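Local coordinates for periplasmic binding protein (Pseudomonas aeruginosa, PDB 2R79) that binds heme in the periplasm and probably delivers it to an inner-membrane transporter for uptake, at residues A129-A134 against A254-F259; R122-R127 against L248-A253; R174-H179 against A191-V196. All coordinates share one frame; numbering follows the deposited sequence.

Overall arrangement
Contacts 1 and 2 join the same two helices, 111-135 and 248-259. Their segments adjoin in sequence, and their centres lie about 10 Å apart. Together they line helix 248-259 along helix 111-135. Contact 3 lies in the mixed sheet region, within the chain loop that contacts 1 and 2 both close. Its centre is about 19 Å from that of contact 1, with nearest atoms about 6 Å apart. From contact 2 it is about 24 Å between centres. All three lie away from the heme, whose iron is bound axially by Y46. Segment 191-196 runs on into strand 197-202, and heme-binding R203 follows that strand.

Contact 1: A129-A134 against A254-F259; sequences ADWIAA and ALSAAF
W131 carries this contact, reaching from helix 111-135 to S256 on helix 248-259. Its CG lies anti to the backbone N (chi1 180°), which sends the indole out across the gap with its six-membered ring leading. W131 CZ3 packs on S256 CB at 3.5 Å, and S256 OG is also close to W131 CZ3, a van der Waals touch. The next ring carbon, W131 CH2, comes 3.4 Å from S256 O, which sits at the ring edge near its plane. The indole therefore meets a backbone carbonyl and a small side chain by its rim. At its other end, W131 NE1 donates to the carbonyl of K264. This bond helps fix how the indole is turned. The side chains of A263 and L266 also touch W131. S256 OG is hydrogen-bonded to L252 O and to Q128 OE1. One residue on, in the same helix as the tryptophan, I132 has its CG1 in plane at the edge of the W131 ring. The arrangement is helix-to-helix packing through one large aromatic and one small residue. In the two-lobed periplasmic binding proteins of this family one long helix spans the lobes. Helix 111-135 is probably that helix, with helix 248-259 packed beside its C-terminal end.

Contact 2: R122-R127 against L248-A253; sequences RQRLRR and LPDGLA
R124 and P249 provide the closest pair of CA atoms between two nearly parallel helical segments. Their N-to-C directions differ by 11°, and the axes come within 10.1 Å. The CA atoms of R124 and P249 are 6.4 Å apart. Segment 248-253 is the start of its helix, while segment 122-127 lies well inside helix 111-135.

The R124 side chain bends at chi2 and again at chi3. The bends bring its guanidinium over the proline, and the two side chains cross at about a right angle. P249 CB lies over the centre of one guanidinium face, 3.6 Å from R124 CZ. P249 CB thus covers one face of the flat group. The edge of the same group does the polar work. R124 NH2 forms a salt bridge with D250 OD1 at 3.2 Å, as a hydrogen bond with an N-H...O angle of 157°. The aspartate oxygen lies near the guanidinium plane. Seen from the carboxylate, however, the donor stands well above the plane, by 62°. The bond thus runs in the plane of the arginine group but meets the aspartate oxygen from above its own. The carboxylate lies in the first turn of its helix, where the helix dipole would probably help stabilise its negative charge.

Deeper in, L125 and L252 meet through one methyl each. L125 CD2 is 3.6 Å from L252 CD1, and both leucines are buried. The interface thus has a charged, partly exposed side and an apolar, buried one.

Helix 163-170 lies against the apolar side, where R170 touches both L125 and L252. W166 and V167 of that helix pack on L248. Y121, one turn before R124 on helix 111-135, also touches L248 and P249. On the charged side, T268 from a loop touches D250.

Contact 3: R174-H179 against A191-V196; sequences RNLATH and AALDPV
L176 has the most surface buried here, and it packs against both L193 and P195. L176 CD2 comes 3.9 Å from P195 CA and 4.1 Å from P195 CB. L176 CD2 is also 4.1 Å from L193 O. The leucine tip therefore rests on the backbone at L193 and P195 as much as on side chains. Its chi2 of 18° is nearly eclipsed, so the exact placing of its two methyls deserves some caution.

L193 comes in nearer the base of L176. L193 CD2 is 3.9 Å from L176 O and 4.2 Å from L176 CB. No hydrogen bond crosses the contact, and all of it is van der Waals touch.

The two segments flank strand 143-150 of the mixed sheet. Strand 174-175 runs parallel to it, with L176 bonded by its backbone to V144. Segment 191-196 leads into strand 197-202, also parallel, and V196 bonds to G143. L176, L193 and P195 all touch L145 of the strand between them, so the contact bridges over that strand.

The turn that brings P195 into place comes at D194. This residue leaves the helix with a positive phi of 45°, and D194 N still bonds to A191 O at 3.0 Å. The D194 carbonyl accepts a hydrogen bond from R225. P195 follows with its ring buried, while L193 remains largely on the surface.

Contact 1: A129-A134 against A254-F259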
loop_
_atom_site.group_PDB
_atom_site.type_symbol
_atom_site.label_atom_id
_atom_site.label_comp_id
_atom_site.label_asym_id
_atom_site.label_seq_id
_atom_site.Cartn_x
_atom_site.Cartn_y
_atom_site.Cartn_z
ATOM N N ALA A 129 17.077 21.175 24.313
ATOM C CA ALA A 129 17.116 22.512 24.907
ATOM C C ALA A 129 18.169 23.407 24.264
ATOM O O ALA A 129 17.956 24.605 24.100
ATOM C CB ALA A 129 17.370 22.415 26.409
ATOM N N ASP A 130 19.312 22.832 23.916
ATOM C CA ASP A 130 20.373 23.595 23.273
ATOM C C ASP A 130 19.965 24.008 21.864
ATOM O O ASP A 130 20.283 25.109 21.412
ATOM C CB ASP A 130 21.662 22.769 23.217
ATOM C CG ASP A 130 22.414 22.761 24.541
ATOM O OD1 ASP A 130 21.903 23.317 25.541
ATOM O OD2 ASP A 130 23.527 22.194 24.580
ATOM N N TRP A 131 19.264 23.119 21.165
ATOM C CA TRP A 131 18.803 23.399 19.808
ATOM C C TRP A 131 17.806 24.558 19.872
ATOM O O TRP A 131 17.824 25.468 19.039
ATOM C CB TRP A 131 18.128 22.156 19.231
ATOM C CG TRP A 131 17.601 22.309 17.848
ATOM C CD1 TRP A 131 18.249 22.008 16.688
ATOM C CD2 TRP A 131 16.300 22.783 17.471
ATOM N NE1 TRP A 131 17.432 22.260 15.611
ATOM C CE2 TRP A 131 16.231 22.737 16.062
ATOM C CE3 TRP A 131 15.188 23.242 18.187
ATOM C CZ2 TRP A 131 15.093 23.132 15.353
ATOM C CZ3 TRP A 131 14.050 23.638 17.478
ATOM C CH2 TRP A 131 14.015 23.579 16.077
ATOM N N ILE A 132 16.935 24.520 20.871
ATOM C CA ILE A 132 15.947 25.573 21.042
ATOM C C ILE A 132 16.617 26.918 21.338
ATOM O O ILE A 132 16.241 27.943 20.773
ATOM C CB ILE A 132 14.949 25.220 22.179
ATOM C CG1 ILE A 132 14.068 24.047 21.737
ATOM C CG2 ILE A 132 14.090 26.431 22.520
ATOM C CD1 ILE A 132 13.173 23.498 22.810
ATOM N N ALA A 133 17.612 26.910 22.219
ATOM C CA ALA A 133 18.322 28.134 22.569
ATOM C C ALA A 133 18.882 28.797 21.316
ATOM O O ALA A 133 18.777 30.012 21.140
ATOM C CB ALA A 133 19.453 27.823 23.550
ATOM N N ALA A 134 19.474 27.994 20.443
ATOM C CA ALA A 134 20.045 28.509 19.211
ATOM C C ALA A 134 18.956 29.005 18.263
ATOM O O ALA A 134 19.137 30.002 17.566
ATOM C CB ALA A 134 20.869 27.428 18.531
ATOM N N ALA A 254 9.980 16.780 16.509
ATOM C CA ALA A 254 9.018 17.110 15.472
ATOM C C ALA A 254 8.297 18.412 15.819
ATOM O O ALA A 254 8.188 19.305 14.979
ATOM C CB ALA A 254 8.019 15.971 15.311
ATOM N N LEU A 255 7.813 18.529 17.054
ATOM C CA LEU A 255 7.116 19.744 17.475
ATOM C C LEU A 255 7.987 20.994 17.402
ATOM O O LEU A 255 7.563 22.019 16.868
ATOM C CB LEU A 255 6.581 19.600 18.904
ATOM C CG LEU A 255 5.250 18.875 19.065
ATOM C CD1 LEU A 255 4.976 18.648 20.530
ATOM C CD2 LEU A 255 4.133 19.693 18.430
ATOM N N SER A 256 9.201 20.914 17.942
ATOM C CA SER A 256 10.086 22.073 17.940
ATOM C C SER A 256 10.431 22.495 16.520
ATOM O O SER A 256 10.637 23.680 16.259
ATOM C CB SER A 256 11.361 21.802 18.771
ATOM O OG SER A 256 12.160 20.764 18.233
ATOM N N ALA A 257 10.471 21.536 15.595
ATOM C CA ALA A 257 10.759 21.854 14.195
ATOM C C ALA A 257 9.577 22.645 13.619
ATOM O O ALA A 257 9.761 23.578 12.831
ATOM C CB ALA A 257 10.986 20.576 13.389
ATOM N N ALA A 258 8.364 22.272 14.021
ATOM C CA ALA A 258 7.156 22.966 13.566
ATOM C C ALA A 258 7.043 24.345 14.234
ATOM O O ALA A 258 6.518 25.285 13.640
ATOM C CB ALA A 258 5.923 22.139 13.889
ATOM N N PHE A 259 7.540 24.451 15.470
ATOM C CA PHE A 259 7.499 25.703 16.228
ATOM C C PHE A 259 8.549 26.725 15.769
ATOM O O PHE A 259 8.348 27.931 15.911
ATOM C CB PHE A 259 7.671 25.417 17.725
ATOM C CG PHE A 259 6.496 24.697 18.356
ATOM C CD1 PHE A 259 6.620 24.113 19.612
ATOM C CD2 PHE A 259 5.266 24.617 17.703
ATOM C CE1 PHE A 259 5.541 23.457 20.213
ATOM C CE2 PHE A 259 4.179 23.965 18.292
ATOM C CZ PHE A 259 4.318 23.385 19.550
#

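Contact 2: R122-R127 against L248-A253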
loop_
_atom_site.group_PDB
_atom_site.type_symbol
_atom_site.label_atom_id
_atom_site.label_comp_id
_atom_site.label_asym_id
_atom_site.label_seq_id
_atom_site.Cartn_x
_atom_site.Cartn_y
_atom_site.Cartn_z
ATOM N N ARG A 122 17.778 12.108 29.526
ATOM C CA ARG A 122 18.187 13.452 29.908
ATOM C C ARG A 122 19.140 14.056 28.883
ATOM O O ARG A 122 19.115 15.258 28.639
ATOM C CB ARG A 122 18.817 13.432 31.304
ATOM C CG ARG A 122 17.917 12.760 32.343
ATOM C CD ARG A 122 18.229 13.184 33.771
ATOM N NE ARG A 122 19.662 13.279 34.007
ATOM C CZ ARG A 122 20.220 13.370 35.210
ATOM N NH1 ARG A 122 19.465 13.372 36.297
ATOM N NH2 ARG A 122 21.539 13.473 35.325
ATOM N N GLN A 123 19.956 13.213 28.263
ATOM C CA GLN A 123 20.901 13.667 27.256
ATOM C C GLN A 123 20.116 14.179 26.051
ATOM O O GLN A 123 20.463 15.203 25.456
ATOM C CB GLN A 123 21.803 12.507 26.828
ATOM C CG GLN A 123 22.984 12.907 25.952
ATOM C CD GLN A 123 24.109 13.549 26.752
ATOM O OE1 GLN A 123 24.603 12.968 27.728
ATOM N NE2 GLN A 123 24.521 14.748 26.339
ATOM N N ARG A 124 19.068 13.442 25.686
ATOM C CA ARG A 124 18.216 13.822 24.574
ATOM C C ARG A 124 17.594 15.185 24.879
ATOM O O ARG A 124 17.563 16.068 24.025
ATOM C CB ARG A 124 17.098 12.788 24.375
ATOM C CG ARG A 124 17.529 11.457 23.763
ATOM C CD ARG A 124 18.110 11.641 22.368
ATOM N NE ARG A 124 17.113 12.042 21.373
ATOM C CZ ARG A 124 16.170 11.240 20.880
ATOM N NH1 ARG A 124 16.081 9.978 21.285
ATOM N NH2 ARG A 124 15.318 11.697 19.969
ATOM N N LEU A 125 17.105 15.346 26.106
ATOM C CA LEU A 125 16.478 16.591 26.525
ATOM C C LEU A 125 17.450 17.765 26.566
ATOM O O LEU A 125 17.081 18.886 26.231
ATOM C CB LEU A 125 15.808 16.418 27.893
ATOM C CG LEU A 125 14.689 15.368 27.925
ATOM C CD1 LEU A 125 14.061 15.318 29.302
ATOM C CD2 LEU A 125 13.647 15.698 26.875
ATOM N N ARG A 126 18.693 17.509 26.965
ATOM C CA ARG A 126 19.690 18.570 27.024
ATOM C C ARG A 126 19.987 19.062 25.615
ATOM O O ARG A 126 20.163 20.257 25.375
ATOM C CB ARG A 126 20.980 18.066 27.677
ATOM C CG ARG A 126 21.937 19.189 28.048
ATOM C CD ARG A 126 23.135 18.698 28.841
ATOM N NE ARG A 126 24.178 18.147 27.985
ATOM C CZ ARG A 126 25.280 17.567 28.442
ATOM N NH1 ARG A 126 25.479 17.464 29.748
ATOM N NH2 ARG A 126 26.181 17.091 27.597
ATOM N N ARG A 127 20.027 18.123 24.681
ATOM C CA ARG A 127 20.293 18.425 23.288
ATOM C C ARG A 127 19.129 19.205 22.675
ATOM O O ARG A 127 19.332 20.106 21.851
ATOM C CB ARG A 127 20.499 17.119 22.532
ATOM C CG ARG A 127 20.835 17.278 21.074
ATOM C CD ARG A 127 20.733 15.933 20.364
ATOM N NE ARG A 127 20.926 16.070 18.926
ATOM C CZ ARG A 127 20.588 15.145 18.036
ATOM N NH1 ARG A 127 20.034 14.008 18.440
ATOM N NH2 ARG A 127 20.802 15.361 16.743
ATOM N N LEU A 248 8.766 10.525 23.710
ATOM C CA LEU A 248 8.661 11.978 23.803
ATOM C C LEU A 248 9.822 12.718 23.153
ATOM O O LEU A 248 9.613 13.729 22.488
ATOM C CB LEU A 248 8.507 12.422 25.262
ATOM C CG LEU A 248 7.109 12.146 25.820
ATOM C CD1 LEU A 248 7.018 12.607 27.262
ATOM C CD2 LEU A 248 6.068 12.874 24.961
ATOM N N PRO A 249 11.060 12.229 23.328
ATOM C CA PRO A 249 12.171 12.944 22.694
ATOM C C PRO A 249 11.983 13.092 21.182
ATOM O O PRO A 249 12.224 14.166 20.627
ATOM C CB PRO A 249 13.377 12.093 23.066
ATOM C CG PRO A 249 13.017 11.634 24.443
ATOM C CD PRO A 249 11.565 11.205 24.258
ATOM N N ASP A 250 11.545 12.028 20.514
ATOM C CA ASP A 250 11.322 12.112 19.073
ATOM C C ASP A 250 10.150 13.047 18.828
ATOM O O ASP A 250 10.135 13.785 17.849
ATOM C CB ASP A 250 11.019 10.739 18.473
ATOM C CG ASP A 250 12.207 9.797 18.538
ATOM O OD1 ASP A 250 13.303 10.174 18.065
ATOM O OD2 ASP A 250 12.046 8.673 19.059
ATOM N N GLY A 251 9.176 13.013 19.735
ATOM C CA GLY A 251 8.013 13.873 19.618
ATOM C C GLY A 251 8.398 15.338 19.745
ATOM O O GLY A 251 7.906 16.181 19.000
ATOM N N LEU A 252 9.289 15.641 20.683
ATOM C CA LEU A 252 9.749 17.010 20.882
ATOM C C LEU A 252 10.495 17.534 19.656
ATOM O O LEU A 252 10.396 18.721 19.317
ATOM C CB LEU A 252 10.667 17.093 22.108
ATOM C CG LEU A 252 10.066 16.749 23.477
ATOM C CD1 LEU A 252 11.148 16.823 24.524
ATOM C CD2 LEU A 252 8.940 17.704 23.827
ATOM N N ALA A 253 11.232 16.653 18.982
ATOM C CA ALA A 253 11.996 17.058 17.803
ATOM C C ALA A 253 11.076 17.502 16.685
ATOM O O ALA A 253 11.351 18.476 15.993
ATOM C CB ALA A 253 12.884 15.911 17.319
#

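Contact 3: R174-H179 against A191-V196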
loop_
_atom_site.group_PDB
_atom_site.type_symbol
_atom_site.label_atom_id
_atom_site.label_comp_id
_atom_site.label_asym_id
_atom_site.label_seq_id
_atom_site.Cartn_x
_atom_site.Cartn_y
_atom_site.Cartn_z
ATOM N N ARG A 174 5.358 28.529 24.361
ATOM C CA ARG A 174 4.813 29.133 25.585
ATOM C C ARG A 174 3.361 28.695 25.689
ATOM O O ARG A 174 2.555 29.004 24.807
ATOM C CB ARG A 174 4.845 30.663 25.511
ATOM C CG ARG A 174 6.235 31.282 25.506
ATOM C CD ARG A 174 6.686 31.691 26.894
ATOM N NE ARG A 174 7.894 32.510 26.833
ATOM C CZ ARG A 174 9.136 32.031 26.750
ATOM N NH1 ARG A 174 9.352 30.721 26.722
ATOM N NH2 ARG A 174 10.163 32.870 26.684
ATOM N N ASN A 175 3.019 27.970 26.747
ATOM C CA ASN A 175 1.643 27.522 26.918
ATOM C C ASN A 175 0.812 28.756 27.271
ATOM O O ASN A 175 1.067 29.416 28.273
ATOM C CB ASN A 175 1.559 26.482 28.039
ATOM C CG ASN A 175 0.185 25.835 28.134
ATOM O OD1 ASN A 175 -0.041 24.967 28.982
ATOM N ND2 ASN A 175 -0.736 26.248 27.264
ATOM N N LEU A 176 -0.167 29.063 26.428
ATOM C CA LEU A 176 -1.031 30.219 26.619
ATOM C C LEU A 176 -2.064 30.048 27.726
ATOM O O LEU A 176 -2.630 31.026 28.201
ATOM C CB LEU A 176 -1.743 30.542 25.307
ATOM C CG LEU A 176 -1.150 31.606 24.382
ATOM C CD1 LEU A 176 0.302 31.877 24.704
ATOM C CD2 LEU A 176 -1.329 31.154 22.954
ATOM N N ALA A 177 -2.311 28.805 28.125
ATOM C CA ALA A 177 -3.284 28.506 29.171
ATOM C C ALA A 177 -2.649 28.746 30.532
ATOM O O ALA A 177 -1.537 28.304 30.773
ATOM C CB ALA A 177 -3.742 27.056 29.057
ATOM N N THR A 178 -3.355 29.442 31.420
ATOM C CA THR A 178 -2.809 29.723 32.738
ATOM C C THR A 178 -3.454 28.911 33.846
ATOM O O THR A 178 -3.015 28.974 34.987
ATOM C CB THR A 178 -2.911 31.233 33.089
ATOM O OG1 THR A 178 -4.287 31.633 33.162
ATOM C CG2 THR A 178 -2.194 32.067 32.026
ATOM N N HIS A 179 -4.492 28.149 33.524
ATOM C CA HIS A 179 -5.138 27.326 34.538
ATOM C C HIS A 179 -4.277 26.107 34.879
ATOM O O HIS A 179 -3.246 25.857 34.252
ATOM C CB HIS A 179 -6.506 26.841 34.063
ATOM C CG HIS A 179 -6.448 25.974 32.844
ATOM N ND1 HIS A 179 -6.471 26.485 31.564
ATOM C CD2 HIS A 179 -6.352 24.630 32.709
ATOM C CE1 HIS A 179 -6.396 25.494 30.695
ATOM N NE2 HIS A 179 -6.322 24.357 31.364
ATOM N N ALA A 191 -10.210 31.278 21.125
ATOM C CA ALA A 191 -9.969 32.055 19.917
ATOM C C ALA A 191 -9.335 33.396 20.267
ATOM O O ALA A 191 -8.490 33.908 19.532
ATOM C CB ALA A 191 -11.268 32.279 19.174
ATOM N N ALA A 192 -9.748 33.962 21.394
ATOM C CA ALA A 192 -9.216 35.242 21.838
ATOM C C ALA A 192 -7.725 35.124 22.101
ATOM O O ALA A 192 -6.967 36.060 21.845
ATOM C CB ALA A 192 -9.931 35.693 23.098
ATOM N N LEU A 193 -7.311 33.971 22.621
ATOM C CA LEU A 193 -5.901 33.732 22.912
ATOM C C LEU A 193 -5.063 33.797 21.642
ATOM O O LEU A 193 -3.864 34.063 21.697
ATOM C CB LEU A 193 -5.727 32.385 23.606
ATOM C CG LEU A 193 -6.105 32.405 25.087
ATOM C CD1 LEU A 193 -6.292 30.990 25.598
ATOM C CD2 LEU A 193 -5.015 33.129 25.875
ATOM N N ASP A 194 -5.707 33.556 20.505
ATOM C CA ASP A 194 -5.069 33.622 19.192
ATOM C C ASP A 194 -3.703 32.939 19.116
ATOM O O ASP A 194 -2.691 33.588 18.862
ATOM C CB ASP A 194 -4.923 35.088 18.774
ATOM C CG ASP A 194 -4.846 35.256 17.268
ATOM O OD1 ASP A 194 -4.557 36.380 16.797
ATOM O OD2 ASP A 194 -5.082 34.256 16.554
ATOM N N PRO A 195 -3.664 31.616 19.309
ATOM C CA PRO A 195 -2.422 30.841 19.266
ATOM C C PRO A 195 -1.765 30.859 17.893
ATOM O O PRO A 195 -2.449 30.880 16.873
ATOM C CB PRO A 195 -2.871 29.421 19.613
ATOM C CG PRO A 195 -4.224 29.589 20.181
ATOM C CD PRO A 195 -4.820 30.721 19.432
ATOM N N VAL A 196 -0.438 30.840 17.878
ATOM C CA VAL A 196 0.311 30.799 16.631
ATOM C C VAL A 196 0.141 29.391 16.059
ATOM O O VAL A 196 0.184 29.185 14.849
ATOM C CB VAL A 196 1.810 31.073 16.881
ATOM C CG1 VAL A 196 2.659 30.512 15.746
ATOM C CG2 VAL A 196 2.035 32.565 17.004
#